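Local coordinates for DCN1-like protein 3 (Homo sapiens, PDB 4GBA) that contributes to cullin neddylation by binding the N-terminally acetylated NEDD8-conjugating E2 and supporting NEDD8 transfer to cullin-RBX complexes, at residues A[119-127]-A[138-148]. Residues are numbered along the deposited sequence; the frame is centred on the assembly and turned at random.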
loop_
_atom_site.group_PDB
_atom_site.type_symbol
_atom_site.label_atom_id
_atom_site.label_comp_id
_atom_site.label_asym_id
_atom_site.label_seq_id
_atom_site.Cartn_x
_atom_site.Cartn_y
_atom_site.Cartn_z
ATOM N N ARG A 119 4.831 12.127 -1.497
ATOM C CA ARG A 119 5.520 11.509 -2.622
ATOM C C ARG A 119 6.214 10.181 -2.246
ATOM O O ARG A 119 6.117 9.202 -2.988
ATOM C CB ARG A 119 6.525 12.495 -3.221
ATOM C CG ARG A 119 7.112 12.097 -4.573
ATOM C CD ARG A 119 8.142 13.147 -5.012
ATOM N NE ARG A 119 9.101 13.349 -3.925
ATOM C CZ ARG A 119 10.223 12.648 -3.785
ATOM N NH1 ARG A 119 10.552 11.735 -4.689
ATOM N NH2 ARG A 119 11.020 12.862 -2.746
ATOM N N GLU A 120 6.898 10.143 -1.102
ATOM C CA GLU A 120 7.738 8.990 -0.754
ATOM C C GLU A 120 6.949 7.773 -0.281
ATOM O O GLU A 120 7.365 6.641 -0.507
ATOM C CB GLU A 120 8.776 9.371 0.292
ATOM C CG GLU A 120 9.619 10.553 -0.128
ATOM C CD GLU A 120 10.776 10.799 0.814
ATOM O OE1 GLU A 120 10.974 11.967 1.210
ATOM O OE2 GLU A 120 11.486 9.827 1.156
ATOM N N ILE A 121 5.828 8.026 0.389
ATOM C CA ILE A 121 4.853 7.000 0.734
ATOM C C ILE A 121 4.234 6.427 -0.533
ATOM O O ILE A 121 4.148 5.217 -0.710
ATOM C CB ILE A 121 3.716 7.587 1.578
ATOM C CG1 ILE A 121 4.264 8.122 2.900
ATOM C CG2 ILE A 121 2.658 6.531 1.830
ATOM C CD1 ILE A 121 4.948 7.060 3.726
ATOM N N ALA A 122 3.799 7.315 -1.412
ATOM C CA ALA A 122 3.287 6.908 -2.707
ATOM C C ALA A 122 4.279 5.975 -3.393
ATOM O O ALA A 122 3.890 4.929 -3.910
ATOM C CB ALA A 122 3.008 8.133 -3.578
ATOM N N ILE A 123 5.555 6.356 -3.403
ATOM C CA ILE A 123 6.585 5.550 -4.065
ATOM C C ILE A 123 6.744 4.173 -3.407
ATOM O O ILE A 123 6.827 3.153 -4.088
ATOM C CB ILE A 123 7.951 6.266 -4.079
ATOM C CG1 ILE A 123 7.910 7.494 -4.987
ATOM C CG2 ILE A 123 9.050 5.318 -4.540
ATOM C CD1 ILE A 123 9.225 8.260 -5.024
ATOM N N ALA A 124 6.778 4.158 -2.080
ATOM C CA ALA A 124 6.871 2.920 -1.321
ATOM C C ALA A 124 5.631 2.034 -1.499
ATOM O O ALA A 124 5.747 0.811 -1.656
ATOM C CB ALA A 124 7.090 3.231 0.154
ATOM N N LEU A 125 4.457 2.653 -1.471
ATOM C CA LEU A 125 3.188 1.924 -1.581
ATOM C C LEU A 125 2.941 1.403 -2.990
ATOM O O LEU A 125 2.430 0.308 -3.167
ATOM C CB LEU A 125 2.027 2.789 -1.121
ATOM C CG LEU A 125 1.997 2.977 0.390
ATOM C CD1 LEU A 125 0.813 3.834 0.800
ATOM C CD2 LEU A 125 1.957 1.615 1.072
ATOM N N TRP A 126 3.337 2.167 -4.001
ATOM C CA TRP A 126 3.246 1.649 -5.362
ATOM C C TRP A 126 4.099 0.404 -5.548
ATOM O O TRP A 126 3.639 -0.574 -6.122
ATOM C CB TRP A 126 3.628 2.706 -6.386
ATOM C CG TRP A 126 2.441 3.367 -7.014
ATOM C CD1 TRP A 126 1.270 2.773 -7.382
ATOM C CD2 TRP A 126 2.307 4.754 -7.334
ATOM N NE1 TRP A 126 0.417 3.698 -7.923
ATOM C CE2 TRP A 126 1.025 4.925 -7.906
ATOM C CE3 TRP A 126 3.150 5.867 -7.203
ATOM C CZ2 TRP A 126 0.564 6.175 -8.353
ATOM C CZ3 TRP A 126 2.688 7.105 -7.636
ATOM C CH2 TRP A 126 1.407 7.248 -8.209
ATOM N N LYS A 127 5.342 0.453 -5.067
ATOM C CA LYS A 127 6.242 -0.698 -5.092
ATOM C C LYS A 127 5.628 -1.889 -4.348
ATOM O O LYS A 127 5.607 -3.009 -4.846
ATOM C CB LYS A 127 7.557 -0.314 -4.426
ATOM C CG LYS A 127 8.741 -1.204 -4.752
ATOM C CD LYS A 127 10.055 -0.582 -4.232
ATOM C CE LYS A 127 10.127 0.930 -4.549
ATOM N NZ LYS A 127 11.407 1.623 -4.132
ATOM N N LEU A 138 6.563 0.250 -14.280
ATOM C CA LEU A 138 6.689 0.600 -12.863
ATOM C C LEU A 138 8.101 1.028 -12.412
ATOM O O LEU A 138 8.244 1.995 -11.657
ATOM C CB LEU A 138 6.170 -0.540 -11.979
ATOM C CG LEU A 138 6.218 -0.350 -10.459
ATOM C CD1 LEU A 138 5.282 0.768 -10.010
ATOM C CD2 LEU A 138 5.854 -1.639 -9.766
ATOM N N ASP A 139 9.133 0.305 -12.847
ATOM C CA ASP A 139 10.503 0.627 -12.434
ATOM C C ASP A 139 10.890 2.065 -12.787
ATOM O O ASP A 139 11.411 2.799 -11.939
ATOM C CB ASP A 139 11.528 -0.353 -13.034
ATOM C CG ASP A 139 11.348 -1.790 -12.532
ATOM O OD1 ASP A 139 10.949 -1.991 -11.357
ATOM O OD2 ASP A 139 11.614 -2.726 -13.324
ATOM N N GLN A 140 10.637 2.464 -14.033
ATOM C CA GLN A 140 10.996 3.811 -14.482
ATOM C C GLN A 140 10.089 4.876 -13.875
ATOM O O GLN A 140 10.540 5.974 -13.535
ATOM C CB GLN A 140 10.979 3.908 -16.008
ATOM C CG GLN A 140 12.050 3.067 -16.688
ATOM C CD GLN A 140 13.445 3.255 -16.081
ATOM O OE1 GLN A 140 13.762 4.300 -15.499
ATOM N NE2 GLN A 140 14.282 2.228 -16.213
ATOM N N TRP A 141 8.809 4.546 -13.738
ATOM C CA TRP A 141 7.863 5.454 -13.117
ATOM C C TRP A 141 8.338 5.809 -11.709
ATOM O O TRP A 141 8.239 6.957 -11.294
ATOM C CB TRP A 141 6.450 4.842 -13.105
ATOM C CG TRP A 141 5.468 5.529 -12.179
ATOM C CD1 TRP A 141 5.064 5.095 -10.954
ATOM C CD2 TRP A 141 4.788 6.770 -12.407
ATOM N NE1 TRP A 141 4.174 5.981 -10.399
ATOM C CE2 TRP A 141 3.981 7.022 -11.275
ATOM C CE3 TRP A 141 4.777 7.695 -13.459
ATOM C CZ2 TRP A 141 3.166 8.155 -11.161
ATOM C CZ3 TRP A 141 3.973 8.819 -13.346
ATOM C CH2 TRP A 141 3.179 9.042 -12.203
ATOM N N LEU A 142 8.862 4.825 -10.982
ATOM C CA LEU A 142 9.327 5.061 -9.617
ATOM C C LEU A 142 10.695 5.758 -9.574
ATOM O O LEU A 142 10.999 6.473 -8.613
ATOM C CB LEU A 142 9.348 3.758 -8.794
ATOM C CG LEU A 142 8.027 3.009 -8.544
ATOM C CD1 LEU A 142 8.303 1.622 -7.973
ATOM C CD2 LEU A 142 7.044 3.784 -7.645
ATOM N N ASN A 143 11.521 5.534 -10.598
ATOM C CA ASN A 143 12.769 6.285 -10.753
ATOM C C ASN A 143 12.458 7.745 -10.999
ATOM O O ASN A 143 13.070 8.636 -10.408
ATOM C CB ASN A 143 13.597 5.761 -11.927
ATOM C CG ASN A 143 14.236 4.414 -11.637
ATOM O OD1 ASN A 143 14.446 4.041 -10.476
ATOM N ND2 ASN A 143 14.560 3.679 -12.698
ATOM N N PHE A 144 11.495 7.971 -11.887
ATOM C CA PHE A 144 11.027 9.306 -12.220
ATOM C C PHE A 144 10.568 10.066 -10.971
ATOM O O PHE A 144 10.908 11.227 -10.785
ATOM C CB PHE A 144 9.914 9.202 -13.275
ATOM C CG PHE A 144 9.056 10.430 -13.394
ATOM C CD1 PHE A 144 9.515 11.551 -14.059
ATOM C CD2 PHE A 144 7.780 10.454 -12.856
ATOM C CE1 PHE A 144 8.718 12.680 -14.170
ATOM C CE2 PHE A 144 6.982 11.584 -12.964
ATOM C CZ PHE A 144 7.448 12.691 -13.621
ATOM N N LEU A 145 9.819 9.395 -10.105
ATOM C CA LEU A 145 9.258 10.040 -8.921
ATOM C C LEU A 145 10.264 10.313 -7.799
ATOM O O LEU A 145 10.075 11.239 -7.015
ATOM C CB LEU A 145 8.106 9.208 -8.357
ATOM C CG LEU A 145 6.842 9.074 -9.196
ATOM C CD1 LEU A 145 5.890 8.065 -8.521
ATOM C CD2 LEU A 145 6.187 10.435 -9.375
ATOM N N THR A 146 11.297 9.485 -7.687
ATOM C CA THR A 146 12.331 9.704 -6.677
ATOM C C THR A 146 13.182 10.900 -7.108
ATOM O O THR A 146 13.576 11.743 -6.296
ATOM C CB THR A 146 13.222 8.452 -6.479
ATOM O OG1 THR A 146 13.948 8.185 -7.684
ATOM C CG2 THR A 146 12.374 7.234 -6.131
ATOM N N GLU A 147 13.446 10.977 -8.405
ATOM C CA GLU A 147 14.114 12.128 -8.968
ATOM C C GLU A 147 13.222 13.353 -8.807
ATOM O O GLU A 147 13.682 14.422 -8.401
ATOM C CB GLU A 147 14.416 11.870 -10.434
ATOM C CG GLU A 147 14.979 13.066 -11.153
ATOM C CD GLU A 147 15.616 12.690 -12.476
ATOM O OE1 GLU A 147 16.079 11.529 -12.599
ATOM O OE2 GLU A 147 15.650 13.555 -13.386
ATOM N N ASN A 148 11.937 13.187 -9.114
ATOM C CA ASN A 148 10.947 14.260 -8.983
ATOM C C ASN A 148 11.295 15.517 -9.788
ATOM O O ASN A 148 11.296 16.629 -9.250
ATOM C CB ASN A 148 10.712 14.614 -7.505
ATOM C CG ASN A 148 9.469 15.476 -7.301
ATOM O OD1 ASN A 148 8.612 15.579 -8.187
ATOM N ND2 ASN A 148 9.361 16.090 -6.128
#
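Trp-126 and Trp-141 meet in a T-shaped stack at the apolar centre. The indole edge of Trp-141 is set against one face of the Trp-126 six-membered ring, planes at 79°, with NE1 of Trp-141 3.3 Å from CZ3 of Trp-126. Trp-126 NE1 is hydrogen-bonded to Tyr-100 OH, and Phe-163 meets both indoles. CD1 of Leu-145 touches that same CZ3 at 3.5 Å while also lying over a face of Trp-141, filling the angle between the two indoles. Next along, Leu-142 CD2 fits between Trp-126 CB (3.8 Å) and Ile-123. With CG1 beside its backbone N (chi1 -68°) and chi2 extended, Ile-123 sends CD1 across to Leu-145 CB and to Thr-146 CG2, the latter at 3.5 Å. At the polar edge Arg-119, its chain bent at chi3, brings NH1 edge-on to Leu-145 O; the modelled 2.4 Å is too short to be trusted. The Asn-148 amide, whose OD1 accepts from Ile-152 N, crosses the arginine at a slant, its plane 10° from the guanidinium. These nearly antiparallel DCUN1-domain helices therefore join through an aromatic and aliphatic core, with Arg-119 at the C-terminal end of helix 138-147, where the dipole would favour a positive charge, however doubtful its bond length.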